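Local atomic coordinates of diol-dehydratase (Roseburia inulinivorans, PDB entry 5I2A), a protein that probably acts as a lyase of the glycyl radical family, dehydrating 1,2-propanediol without the help of vitamin B12. Residues 47-50 with 51-55; 56-59 with 60-64; 93-96 with 97-101; 115-118 with 119-123; 274-277 with 278-281. All coordinates share one frame; numbering follows the deposited sequence.

Interaction 1: residues 47-50 with 51-55; sequences QPVV and MRKAR
The start of helix 49-63 is the motif here: Pro48 occupies the N-cap position, and its carbonyl O takes the backbone N-H of Arg52 at 3.0 Å in a well-aligned bond (158° at the hydrogen), with a weak second one from Met51 N. Lys53 N then closes on Val49 O at 2.9 Å. Two side chains lie against this first turn, Arg52 running back along it and Gln47 reaching forward from before it. The aliphatic part of Arg52 lies on the carbonyls before it, CG 3.3 Å from Pro48 O and CD 3.4 Å from Gln47 O. A bend at chi3 (73°) turns the guanidinium off toward Phe41 O and Thr44 OG1, which both accept hydrogen bonds from it. Gln47 stretches across Met51, its OE1 3.5 Å from CG of that residue. A water bridges this OE1, to which it donates at 2.6 Å, and Arg55 NE, from which it accepts. Replacing Arg52 with an alanine would probably leave Phe41 O and Thr44 OG1 without their donor and uncover the carbonyls of Gln47 and Pro48. Chemically, backbone amides bond the first carbonyls, while the guanidinium ties the turn to the chain just before it.

Interaction 2: residues 56-59 with 60-64; sequences AFEH and ILKNL
Leu61 lays its CD1 methyl over one face of the Phe57 ring, and this CH-pi contact is the tight half of the last two turns of helix 49-63. The methyl stands 3.8 Å from the ring centroid, 22° off the normal, and leans toward CZ, which it meets at 3.5 Å. Ile60, also buried, bends its CG1 to 3.2 Å from Ala56 O, the same oxygen that takes Ile60 N in an ordinary helical bond. On the solvent side the contacts are polar and more open. Glu58 and Lys62 run alongside each other, pointing the same way, and touch through CG and CD; their charged ends do not meet, for Glu58 OE1 pairs with Arg55 instead. His59 has CG anti to the backbone N (chi1 -167°), which brings one ring face under Asn63 ND2, ring and amide planes 59° apart: ND2 hovers 3.2 Å above the ring, toward its rim, while donating a hydrogen bond to His59 O at 2.9 Å, in the carbonyl plane on a lone pair. A water in the plane of the ring joins His59 ND1, at 2.7 Å, to Lys62 NZ, from which it accepts, and His59 NE2 hydrogen-bonds Glu39 OE1. A leucine in place of His59 would probably cost Glu39 this bond and leave the water held by Lys62 alone of the two. The apolar face of these turns is covered by helices 262-279 and 200-233, with Phe57 and Leu61 both on Val217 of the latter, while helix 32-43 flanks Ala56 and Asn63.

Interaction 3: residues 93-96 with 97-101; sequences YEWL and EAEFE
Tyr93 and Glu97 are joined by the opening bond of a very short helix: Glu97 N reaches Tyr93 O at 3.2 Å and almost straight (168°), although that oxygen also takes Leu96 N. Tyr93 is the N-cap, and the chain passes from the helix straight into a type I beta turn running from Glu97 to Phe100. The changeover is visible at Leu96 O, where Glu99 N binds at 3.0 Å from well above the carbonyl plane, 68° out of it, and not on a lone pair. Of the side chains, Glu97 is extended beyond CG and crosses Tyr93 obliquely, OE2 lying 3.5 Å from CD1. That carboxylate also comes close to Asp125, so one of the two acids may well be protonated. Glu99 brings OE2 to the edge of the Trp95 indole, 3.9 Å from CE3 and near the ring plane, with the two flat groups 63° apart; the carboxylate itself is held by Ala332 N and Arg106. Leu96 and Phe100 cross at about a right angle, CG to CE1 4.1 Å, and Leu96 O sits 3.3 Å from Phe100 CD1. The ring's rotation places one face over its own turn, with Glu97 CA 3.7 Å above the plane and over the ring centre.

Interaction 4: residues 115-118 with 119-123; sequences EETK and KRLLA
Thr117 and Leu121 lie side by side and point the same way, CG2 of the threonine 4.0 Å from CD1 of the leucine. With OG1 anti to the carbonyl carbon (chi1 -67°), the threonine hydroxyl sits beside the backbone N and hydrogen-bonds Ser114 OG. Glu116 and Arg120 are set quite differently: their side chains cross at about a right angle, and although carboxylate and guanidinium planes are only 22° apart, OE2 stays 4.5 Å from NE, beyond a salt bridge. It rests rather on the arginine's CG, at 3.8 Å, and since Glu116 adopts two conformers this approach is loosely defined; Arg120 pairs through NH1 with Glu35. All four residues belong to one stretch of helix 115-125, whose regular bonds run from Lys119 N to Glu115 O through Leu122 N to Lys118 O. On another side of the helix, Lys118 is stretched to its full length and sets NZ against Glu115 OE1 at 2.8 Å, meeting the oxygen on its syn side, 18° out of the carboxylate plane. The same ammonium forms a second salt bridge with Glu101, which probably favours its charged form at this buried position. Leu122 leans back over the base of this lysine, CG 3.3 Å from Lys118 O.

Interaction 5: residues 274-277 with 278-281; sequences QVLQ and IESS
Ile278 spreads its side chain back over the preceding turn, and can be followed outward atom by atom. CB lies 3.5 Å from Val275 O. From there CG1 continues beside the backbone N (chi1 -68°) and passes Gln274 O at 3.8 Å. CD1, at the end of the extended chain, comes to 4.1 Å from NE2 of Gln274, whose polar end is engaged with Thr78 OG1; this methyl also meets Leu61 of helix 49-63. The other branch, CG2, turns to Ile60 of that helix. The backbone beneath marks the C-terminal end of helix 262-279, a buried element of the pyruvate formate lyase-like region. Here Val275 O takes two donors: Glu279 N at 2.8 Å nearly along the C=O axis, and Ile278 N at 3.0 Å from 72° above the carbonyl plane, so an i+3 bond is added to the i+4 one as the helix tightens. Ser280 then leaves helical geometry, yet its N still reaches Leu276 O, and its own O receives a CA-H contact from Gln277 CA at 3.2 Å. Leu276 O also accepts from a water, which donates a second hydrogen bond to Glu279 OE1 at 2.8 Å. The Glu279 carboxylate, though buried, is well supplied, because the backbone N-H groups of Phe526 and Glu527, in helix 525-529, point into its two oxygens.

Along the chain the five contacts follow in series, all inside the pyruvate formate lyase-like range. Interactions 1 and 2 occupy successive parts of helix 49-63, with centres 13 Å apart. Interaction 5, much later in sequence, returns to this helix: its centre is 11 Å from that of interaction 2, and the end of helix 262-279 packs on Phe57, Ile60 and Leu61. Interactions 3 and 4 make a second cluster, centres 11 Å apart, where the 97-101 turn meets helix 115-125 through Phe100, Leu122 and a salt bridge. The clusters do not touch; the nearest atoms of interactions 3 and 5 are about 8 Å apart. Local turns thus join into two groups within the helical framework.

Interaction 1: residues 47-50 with 51-55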
loop_
_atom_site.group_PDB
_atom_site.type_symbol
_atom_site.label_atom_id
_atom_site.label_comp_id
_atom_site.label_asym_id
_atom_site.label_seq_id
_atom_site.Cartn_x
_atom_site.Cartn_y
_atom_site.Cartn_z
ATOM N N GLN A 47 -8.169 10.421 -0.703
ATOM C CA GLN A 47 -7.618 10.192 -2.033
ATOM C C GLN A 47 -6.356 9.320 -1.969
ATOM O O GLN A 47 -5.767 9.176 -0.905
ATOM C CB GLN A 47 -7.316 11.526 -2.704
ATOM C CG GLN A 47 -8.564 12.318 -3.075
ATOM C CD GLN A 47 -8.220 13.657 -3.708
ATOM O OE1 GLN A 47 -7.441 13.720 -4.659
ATOM N NE2 GLN A 47 -8.786 14.732 -3.172
ATOM N N PRO A 48 -5.948 8.726 -3.105
ATOM C CA PRO A 48 -4.743 7.890 -3.061
ATOM C C PRO A 48 -3.522 8.712 -2.662
ATOM O O PRO A 48 -3.429 9.886 -3.032
ATOM C CB PRO A 48 -4.605 7.382 -4.501
ATOM C CG PRO A 48 -5.952 7.574 -5.116
ATOM C CD PRO A 48 -6.510 8.790 -4.466
ATOM N N VAL A 49 -2.611 8.086 -1.928
ATOM C CA VAL A 49 -1.427 8.749 -1.402
ATOM C C VAL A 49 -0.664 9.547 -2.464
ATOM O O VAL A 49 -0.324 10.702 -2.248
ATOM C CB VAL A 49 -0.445 7.737 -0.779
ATOM C CG1 VAL A 49 0.721 8.476 -0.162
ATOM C CG2 VAL A 49 -1.143 6.888 0.275
ATOM N N VAL A 50 -0.399 8.930 -3.607
ATOM C CA VAL A 50 0.462 9.580 -4.569
ATOM C C VAL A 50 -0.229 10.821 -5.157
ATOM O O VAL A 50 0.436 11.796 -5.500
ATOM C CB VAL A 50 0.917 8.604 -5.685
ATOM C CG1 VAL A 50 -0.227 8.243 -6.634
ATOM C CG2 VAL A 50 2.077 9.207 -6.453
ATOM N N MET A 51 -1.558 10.791 -5.250
ATOM C CA MET A 51 -2.309 11.954 -5.718
ATOM C C MET A 51 -2.248 13.051 -4.658
ATOM O O MET A 51 -2.102 14.234 -4.976
ATOM C CB MET A 51 -3.764 11.589 -6.035
ATOM C CG MET A 51 -4.620 12.785 -6.470
ATOM S SD MET A 51 -3.958 13.685 -7.894
ATOM C CE MET A 51 -3.965 12.402 -9.153
ATOM N N ARG A 52 -2.323 12.657 -3.396
ATOM C CA ARG A 52 -2.210 13.634 -2.322
ATOM C C ARG A 52 -0.830 14.304 -2.333
ATOM O O ARG A 52 -0.739 15.506 -2.074
ATOM C CB ARG A 52 -2.482 12.989 -0.967
ATOM C CG ARG A 52 -3.895 12.371 -0.862
ATOM C CD ARG A 52 -4.157 11.825 0.531
ATOM N NE ARG A 52 -4.366 12.880 1.516
ATOM C CZ ARG A 52 -4.311 12.692 2.831
ATOM N NH1 ARG A 52 -4.028 11.494 3.323
ATOM N NH2 ARG A 52 -4.529 13.701 3.660
ATOM N N LYS A 53 0.225 13.544 -2.644
ATOM C CA LYS A 53 1.588 14.113 -2.700
ATOM C C LYS A 53 1.705 15.125 -3.846
ATOM O O LYS A 53 2.322 16.176 -3.694
ATOM C CB LYS A 53 2.661 13.024 -2.886
ATOM C CG LYS A 53 2.738 11.959 -1.803
ATOM C CD LYS A 53 3.291 12.489 -0.520
ATOM C CE LYS A 53 4.762 12.853 -0.688
ATOM N NZ LYS A 53 5.231 13.586 0.492
ATOM N N ALA A 54 1.121 14.781 -4.992
ATOM C CA ALA A 54 1.132 15.653 -6.166
ATOM C C ALA A 54 0.406 16.951 -5.865
ATOM O O ALA A 54 0.914 18.032 -6.165
ATOM C CB ALA A 54 0.504 14.965 -7.365
ATOM N N ARG A 55 -0.768 16.834 -5.247
ATOM C CA ARG A 55 -1.564 17.996 -4.887
ATOM C C ARG A 55 -0.852 18.851 -3.838
ATOM O O ARG A 55 -0.939 20.061 -3.879
ATOM C CB ARG A 55 -2.948 17.577 -4.372
ATOM C CG ARG A 55 -3.860 17.000 -5.458
ATOM C CD ARG A 55 -4.285 18.059 -6.454
ATOM N NE ARG A 55 -5.247 17.535 -7.424
ATOM C CZ ARG A 55 -5.490 18.095 -8.603
ATOM N NH1 ARG A 55 -4.836 19.196 -8.959
ATOM N NH2 ARG A 55 -6.380 17.554 -9.429
HETATM O O HOH W 1 -7.125 15.645 -6.375
#

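Interaction 2: residues 56-59 with 60-64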
loop_
_atom_site.group_PDB
_atom_site.type_symbol
_atom_site.label_atom_id
_atom_site.label_comp_id
_atom_site.label_asym_id
_atom_site.label_seq_id
_atom_site.Cartn_x
_atom_site.Cartn_y
_atom_site.Cartn_z
ATOM N N ALA A 56 -0.155 18.222 -2.901
ATOM C CA ALA A 56 0.563 18.993 -1.900
ATOM C C ALA A 56 1.756 19.731 -2.549
ATOM O O ALA A 56 1.990 20.892 -2.267
ATOM C CB ALA A 56 1.015 18.101 -0.760
ATOM N N PHE A 57 2.475 19.052 -3.440
ATOM C CA PHE A 57 3.591 19.655 -4.175
ATOM C C PHE A 57 3.051 20.836 -4.975
ATOM O O PHE A 57 3.626 21.914 -4.974
ATOM C CB PHE A 57 4.251 18.614 -5.083
ATOM C CG PHE A 57 5.515 19.073 -5.787
ATOM C CD1 PHE A 57 6.583 19.605 -5.084
ATOM C CD2 PHE A 57 5.653 18.889 -7.161
ATOM C CE1 PHE A 57 7.755 19.976 -5.738
ATOM C CE2 PHE A 57 6.823 19.245 -7.820
ATOM C CZ PHE A 57 7.875 19.786 -7.105
ATOM N N GLU A 58 1.917 20.627 -5.630
ATOM C CA GLU A 58 1.259 21.702 -6.354
ATOM C C GLU A 58 0.911 22.876 -5.431
ATOM O O GLU A 58 1.196 24.023 -5.753
ATOM C CB GLU A 58 0.009 21.176 -7.045
ATOM C CG GLU A 58 -0.928 22.240 -7.612
ATOM C CD GLU A 58 -2.201 21.606 -8.159
ATOM O OE1 GLU A 58 -2.986 21.091 -7.353
ATOM O OE2 GLU A 58 -2.396 21.588 -9.384
ATOM N N HIS A 59 0.325 22.581 -4.278
ATOM C CA HIS A 59 -0.110 23.628 -3.368
ATOM C C HIS A 59 1.083 24.380 -2.785
ATOM O O HIS A 59 1.021 25.591 -2.593
ATOM C CB HIS A 59 -0.953 23.048 -2.245
ATOM C CG HIS A 59 -1.696 24.078 -1.453
ATOM N ND1 HIS A 59 -2.652 24.896 -2.011
ATOM C CD2 HIS A 59 -1.648 24.395 -0.139
ATOM C CE1 HIS A 59 -3.150 25.687 -1.077
ATOM N NE2 HIS A 59 -2.560 25.397 0.068
ATOM N N ILE A 60 2.158 23.655 -2.495
ATOM C CA ILE A 60 3.368 24.271 -1.984
ATOM C C ILE A 60 3.970 25.209 -3.044
ATOM O O ILE A 60 4.282 26.345 -2.745
ATOM C CB ILE A 60 4.413 23.214 -1.547
ATOM C CG1 ILE A 60 3.928 22.448 -0.323
ATOM C CG2 ILE A 60 5.744 23.871 -1.237
ATOM C CD1 ILE A 60 4.554 21.090 -0.166
ATOM N N LEU A 61 4.100 24.754 -4.285
ATOM C CA LEU A 61 4.778 25.566 -5.279
ATOM C C LEU A 61 3.927 26.775 -5.696
ATOM O O LEU A 61 4.466 27.797 -6.101
ATOM C CB LEU A 61 5.161 24.731 -6.505
ATOM C CG LEU A 61 6.253 23.671 -6.296
ATOM C CD1 LEU A 61 6.653 23.045 -7.623
ATOM C CD2 LEU A 61 7.477 24.232 -5.583
ATOM N N LYS A 62 2.606 26.665 -5.581
ATOM C CA LYS A 62 1.734 27.789 -5.910
ATOM C C LYS A 62 1.853 28.902 -4.877
ATOM O O LYS A 62 1.766 30.066 -5.222
ATOM C CB LYS A 62 0.271 27.347 -6.020
ATOM C CG LYS A 62 -0.116 26.856 -7.400
ATOM C CD LYS A 62 -1.438 26.080 -7.403
ATOM C CE LYS A 62 -2.612 26.921 -6.911
ATOM N NZ LYS A 62 -3.838 26.083 -6.692
ATOM N N ASN A 63 2.084 28.546 -3.618
ATOM C CA ASN A 63 1.946 29.516 -2.531
ATOM C C ASN A 63 3.185 29.841 -1.714
ATOM O O ASN A 63 3.180 30.803 -0.957
ATOM C CB ASN A 63 0.846 29.044 -1.569
ATOM C CG ASN A 63 -0.512 28.951 -2.256
ATOM O OD1 ASN A 63 -1.123 29.964 -2.556
ATOM N ND2 ASN A 63 -0.968 27.737 -2.529
ATOM N N LEU A 64 4.234 29.039 -1.846
ATOM C CA LEU A 64 5.449 29.272 -1.083
ATOM C C LEU A 64 6.012 30.665 -1.417
ATOM O O LEU A 64 6.104 31.023 -2.576
ATOM C CB LEU A 64 6.472 28.186 -1.386
ATOM C CG LEU A 64 7.590 27.932 -0.387
ATOM C CD1 LEU A 64 7.030 27.499 0.977
ATOM C CD2 LEU A 64 8.562 26.882 -0.958
HETATM O O HOH W 2 -3.405 24.355 -4.526
#

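Interaction 3: residues 93-96 with 97-101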
loop_
_atom_site.group_PDB
_atom_site.type_symbol
_atom_site.label_atom_id
_atom_site.label_comp_id
_atom_site.label_asym_id
_atom_site.label_seq_id
_atom_site.Cartn_x
_atom_site.Cartn_y
_atom_site.Cartn_z
ATOM N N TYR A 93 8.934 15.361 12.882
ATOM C CA TYR A 93 8.935 16.728 13.400
ATOM C C TYR A 93 9.141 16.812 14.910
ATOM O O TYR A 93 9.487 17.872 15.414
ATOM C CB TYR A 93 7.632 17.434 13.044
ATOM C CG TYR A 93 6.449 16.842 13.760
ATOM C CD1 TYR A 93 6.099 17.272 15.040
ATOM C CD2 TYR A 93 5.688 15.836 13.168
ATOM C CE1 TYR A 93 5.018 16.719 15.719
ATOM C CE2 TYR A 93 4.596 15.275 13.840
ATOM C CZ TYR A 93 4.272 15.722 15.108
ATOM O OH TYR A 93 3.208 15.181 15.780
ATOM N N GLU A 94 8.882 15.726 15.639
ATOM C CA GLU A 94 8.977 15.796 17.087
ATOM C C GLU A 94 10.383 16.210 17.529
ATOM O O GLU A 94 10.515 16.926 18.511
ATOM C CB GLU A 94 8.570 14.468 17.742
ATOM C CG GLU A 94 7.050 14.284 17.768
ATOM C CD GLU A 94 6.587 12.982 18.403
ATOM O OE1 GLU A 94 7.421 12.227 18.933
ATOM O OE2 GLU A 94 5.370 12.718 18.370
ATOM N N TRP A 95 11.419 15.782 16.799
ATOM C CA TRP A 95 12.794 16.159 17.158
ATOM C C TRP A 95 12.963 17.675 17.126
ATOM O O TRP A 95 13.681 18.247 17.936
ATOM C CB TRP A 95 13.822 15.501 16.217
ATOM C CG TRP A 95 13.704 15.953 14.780
ATOM C CD1 TRP A 95 13.003 15.333 13.785
ATOM C CD2 TRP A 95 14.288 17.121 14.184
ATOM N NE1 TRP A 95 13.112 16.037 12.613
ATOM C CE2 TRP A 95 13.899 17.136 12.827
ATOM C CE3 TRP A 95 15.102 18.151 14.661
ATOM C CZ2 TRP A 95 14.285 18.146 11.947
ATOM C CZ3 TRP A 95 15.493 19.151 13.784
ATOM C CH2 TRP A 95 15.091 19.140 12.444
ATOM N N LEU A 96 12.296 18.319 16.179
ATOM C CA LEU A 96 12.485 19.743 15.947
ATOM C C LEU A 96 11.776 20.563 17.020
ATOM O O LEU A 96 12.330 21.523 17.538
ATOM C CB LEU A 96 11.990 20.123 14.545
ATOM C CG LEU A 96 11.991 21.616 14.218
ATOM C CD1 LEU A 96 13.370 22.240 14.450
ATOM C CD2 LEU A 96 11.517 21.846 12.794
ATOM N N GLU A 97 10.552 20.175 17.351
ATOM C CA GLU A 97 9.831 20.818 18.433
ATOM C C GLU A 97 10.606 20.697 19.734
ATOM O O GLU A 97 10.629 21.632 20.508
ATOM C CB GLU A 97 8.431 20.221 18.585
ATOM C CG GLU A 97 7.551 20.489 17.389
ATOM C CD GLU A 97 6.118 20.038 17.608
ATOM O OE1 GLU A 97 5.829 19.489 18.680
ATOM O OE2 GLU A 97 5.289 20.244 16.708
ATOM N N ALA A 98 11.268 19.560 19.948
ATOM C CA ALA A 98 12.053 19.346 21.163
ATOM C C ALA A 98 13.306 20.222 21.205
ATOM O O ALA A 98 13.914 20.377 22.257
ATOM C CB ALA A 98 12.450 17.881 21.298
ATOM N N GLU A 99 13.698 20.781 20.066
ATOM C CA GLU A 99 14.897 21.616 20.009
ATOM C C GLU A 99 14.578 23.095 19.818
ATOM O O GLU A 99 15.473 23.876 19.521
ATOM C CB GLU A 99 15.829 21.161 18.871
ATOM C CG GLU A 99 16.495 19.826 19.114
ATOM C CD GLU A 99 17.587 19.503 18.094
ATOM O OE1 GLU A 99 18.413 20.390 17.766
ATOM O OE2 GLU A 99 17.622 18.343 17.639
ATOM N N PHE A 100 13.313 23.475 19.957
ATOM C CA PHE A 100 12.926 24.873 19.732
ATOM C C PHE A 100 13.793 25.884 20.494
ATOM O O PHE A 100 14.135 26.930 19.962
ATOM C CB PHE A 100 11.466 25.106 20.125
ATOM C CG PHE A 100 10.474 24.788 19.040
ATOM C CD1 PHE A 100 10.896 24.438 17.769
ATOM C CD2 PHE A 100 9.107 24.850 19.299
ATOM C CE1 PHE A 100 9.988 24.154 16.780
ATOM C CE2 PHE A 100 8.201 24.566 18.321
ATOM C CZ PHE A 100 8.638 24.219 17.052
ATOM N N GLU A 101 14.129 25.567 21.738
ATOM C CA GLU A 101 14.824 26.517 22.601
ATOM C C GLU A 101 16.347 26.426 22.484
ATOM O O GLU A 101 17.060 27.308 22.970
ATOM C CB GLU A 101 14.402 26.309 24.064
ATOM C CG GLU A 101 12.896 26.416 24.272
ATOM C CD GLU A 101 12.329 27.664 23.621
ATOM O OE1 GLU A 101 12.767 28.768 23.994
ATOM O OE2 GLU A 101 11.469 27.549 22.722
#

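Interaction 4: residues 115-118 with 119-123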
loop_
_atom_site.group_PDB
_atom_site.type_symbol
_atom_site.label_atom_id
_atom_site.label_comp_id
_atom_site.label_asym_id
_atom_site.label_seq_id
_atom_site.Cartn_x
_atom_site.Cartn_y
_atom_site.Cartn_z
ATOM N N GLU A 115 9.948 33.183 17.420
ATOM C CA GLU A 115 8.848 32.758 18.272
ATOM C C GLU A 115 7.615 32.505 17.432
ATOM O O GLU A 115 6.878 31.569 17.690
ATOM C CB GLU A 115 8.550 33.795 19.370
ATOM C CG GLU A 115 9.659 33.923 20.410
ATOM C CD GLU A 115 10.065 32.585 20.993
ATOM O OE1 GLU A 115 11.243 32.202 20.853
ATOM O OE2 GLU A 115 9.203 31.905 21.577
ATOM N N GLU A 116 7.386 33.331 16.418
ATOM C CA GLU A 116 6.213 33.135 15.579
ATOM C C GLU A 116 6.349 31.855 14.740
ATOM O O GLU A 116 5.364 31.154 14.507
ATOM C CB GLU A 116 5.982 34.347 14.679
ATOM C CG GLU A 116 4.755 34.239 13.784
ATOM C CD GLU A 116 3.440 34.211 14.554
ATOM O OE1 GLU A 116 3.410 34.629 15.736
ATOM O OE2 GLU A 116 2.427 33.773 13.968
ATOM N N THR A 117 7.565 31.543 14.298
ATOM C CA THR A 117 7.776 30.309 13.538
ATOM C C THR A 117 7.509 29.092 14.424
ATOM O O THR A 117 6.845 28.165 13.994
ATOM C CB THR A 117 9.186 30.243 12.934
ATOM O OG1 THR A 117 9.301 31.259 11.934
ATOM C CG2 THR A 117 9.447 28.871 12.266
ATOM N N LYS A 118 7.973 29.119 15.671
ATOM C CA LYS A 118 7.664 28.041 16.604
ATOM C C LYS A 118 6.153 27.810 16.716
ATOM O O LYS A 118 5.682 26.673 16.643
ATOM C CB LYS A 118 8.239 28.327 17.987
ATOM C CG LYS A 118 9.767 28.378 18.064
ATOM C CD LYS A 118 10.188 28.824 19.459
ATOM C CE LYS A 118 11.680 29.124 19.570
ATOM N NZ LYS A 118 12.032 29.506 20.979
ATOM N N LYS A 119 5.397 28.892 16.891
ATOM C CA LYS A 119 3.948 28.772 17.033
ATOM C C LYS A 119 3.306 28.191 15.783
ATOM O O LYS A 119 2.420 27.350 15.872
ATOM C CB LYS A 119 3.310 30.125 17.364
ATOM C CG LYS A 119 3.725 30.688 18.722
ATOM C CD LYS A 119 3.962 29.579 19.762
ATOM C CE LYS A 119 2.649 29.031 20.346
ATOM N NZ LYS A 119 2.873 28.121 21.510
ATOM N N ARG A 120 3.746 28.652 14.619
ATOM C CA ARG A 120 3.197 28.148 13.377
ATOM C C ARG A 120 3.521 26.667 13.149
ATOM O O ARG A 120 2.680 25.923 12.663
ATOM C CB ARG A 120 3.702 28.979 12.216
ATOM C CG ARG A 120 3.275 30.427 12.314
ATOM C CD ARG A 120 3.059 31.008 10.955
ATOM N NE ARG A 120 4.249 31.600 10.421
ATOM C CZ ARG A 120 4.569 31.632 9.137
ATOM N NH1 ARG A 120 3.801 31.059 8.224
ATOM N NH2 ARG A 120 5.682 32.240 8.773
ATOM N N LEU A 121 4.734 26.252 13.504
ATOM C CA LEU A 121 5.121 24.854 13.354
ATOM C C LEU A 121 4.304 23.971 14.290
ATOM O O LEU A 121 3.897 22.884 13.902
ATOM C CB LEU A 121 6.625 24.655 13.611
ATOM C CG LEU A 121 7.545 25.177 12.510
ATOM C CD1 LEU A 121 9.023 24.982 12.849
ATOM C CD2 LEU A 121 7.205 24.520 11.171
ATOM N N LEU A 122 4.041 24.449 15.506
ATOM C CA LEU A 122 3.274 23.656 16.463
ATOM C C LEU A 122 1.895 23.334 15.914
ATOM O O LEU A 122 1.431 22.197 16.008
ATOM C CB LEU A 122 3.140 24.374 17.804
ATOM C CG LEU A 122 4.389 24.377 18.683
ATOM C CD1 LEU A 122 4.163 25.222 19.937
ATOM C CD2 LEU A 122 4.779 22.965 19.056
ATOM N N ALA A 123 1.257 24.339 15.327
ATOM C CA ALA A 123 -0.080 24.178 14.788
ATOM C C ALA A 123 -0.074 23.276 13.560
ATOM O O ALA A 123 -0.928 22.407 13.418
ATOM C CB ALA A 123 -0.687 25.539 14.436
#

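Interaction 5: residues 274-277 with 278-281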
loop_
_atom_site.group_PDB
_atom_site.type_symbol
_atom_site.label_atom_id
_atom_site.label_comp_id
_atom_site.label_asym_id
_atom_site.label_seq_id
_atom_site.Cartn_x
_atom_site.Cartn_y
_atom_site.Cartn_z
ATOM N N GLN A 274 16.360 22.817 -7.469
ATOM C CA GLN A 274 15.679 23.406 -6.335
ATOM C C GLN A 274 14.389 22.667 -5.959
ATOM O O GLN A 274 14.212 22.288 -4.802
ATOM C CB GLN A 274 15.360 24.881 -6.605
ATOM C CG GLN A 274 14.747 25.581 -5.394
ATOM C CD GLN A 274 14.007 26.869 -5.758
ATOM O OE1 GLN A 274 13.916 27.235 -6.928
ATOM N NE2 GLN A 274 13.483 27.552 -4.753
ATOM N N VAL A 275 13.492 22.456 -6.922
ATOM C CA VAL A 275 12.167 21.957 -6.551
ATOM C C VAL A 275 12.209 20.496 -6.093
ATOM O O VAL A 275 11.373 20.089 -5.300
ATOM C CB VAL A 275 11.128 22.096 -7.692
ATOM C CG1 VAL A 275 10.927 23.565 -8.053
ATOM C CG2 VAL A 275 11.509 21.237 -8.911
ATOM N N LEU A 276 13.185 19.724 -6.573
ATOM C CA LEU A 276 13.383 18.364 -6.084
ATOM C C LEU A 276 13.533 18.383 -4.566
ATOM O O LEU A 276 13.075 17.475 -3.888
ATOM C CB LEU A 276 14.604 17.705 -6.733
ATOM C CG LEU A 276 14.421 17.232 -8.180
ATOM C CD1 LEU A 276 15.757 16.829 -8.763
ATOM C CD2 LEU A 276 13.418 16.069 -8.271
ATOM N N GLN A 277 14.151 19.442 -4.046
ATOM C CA GLN A 277 14.444 19.539 -2.617
ATOM C C GLN A 277 13.361 20.296 -1.841
ATOM O O GLN A 277 13.425 20.429 -0.620
ATOM C CB GLN A 277 15.831 20.168 -2.423
ATOM C CG GLN A 277 16.900 19.245 -3.043
ATOM C CD GLN A 277 18.299 19.751 -2.915
ATOM O OE1 GLN A 277 18.946 19.551 -1.895
ATOM N NE2 GLN A 277 18.796 20.391 -3.971
ATOM N N ILE A 278 12.359 20.763 -2.571
ATOM C CA ILE A 278 11.100 21.186 -1.983
ATOM C C ILE A 278 10.157 19.971 -1.896
ATOM O O ILE A 278 9.503 19.766 -0.887
ATOM C CB ILE A 278 10.450 22.320 -2.811
ATOM C CG1 ILE A 278 11.278 23.606 -2.699
ATOM C CG2 ILE A 278 9.009 22.574 -2.376
ATOM C CD1 ILE A 278 10.745 24.737 -3.584
ATOM N N GLU A 279 10.117 19.168 -2.956
ATOM C CA GLU A 279 9.269 17.978 -2.991
ATOM C C GLU A 279 9.618 17.036 -1.852
ATOM O O GLU A 279 8.737 16.503 -1.199
ATOM C CB GLU A 279 9.388 17.223 -4.330
ATOM C CG GLU A 279 8.375 16.070 -4.414
ATOM C CD GLU A 279 8.500 15.205 -5.667
ATOM O OE1 GLU A 279 9.630 15.032 -6.178
ATOM O OE2 GLU A 279 7.443 14.715 -6.132
ATOM N N SER A 280 10.916 16.855 -1.617
ATOM C CA SER A 280 11.404 16.018 -0.529
ATOM C C SER A 280 12.669 16.606 0.088
ATOM O O SER A 280 13.427 17.286 -0.590
ATOM C CB SER A 280 11.685 14.597 -1.033
ATOM O OG SER A 280 12.328 13.841 -0.036
ATOM N N SER A 281 12.904 16.319 1.361
ATOM C CA SER A 281 14.117 16.774 2.053
ATOM C C SER A 281 15.318 15.842 1.880
ATOM O O SER A 281 16.353 16.056 2.505
ATOM C CB SER A 281 13.840 16.951 3.551
ATOM O OG SER A 281 13.210 15.801 4.078
HETATM O O HOH W 3 12.176 14.989 -4.931
#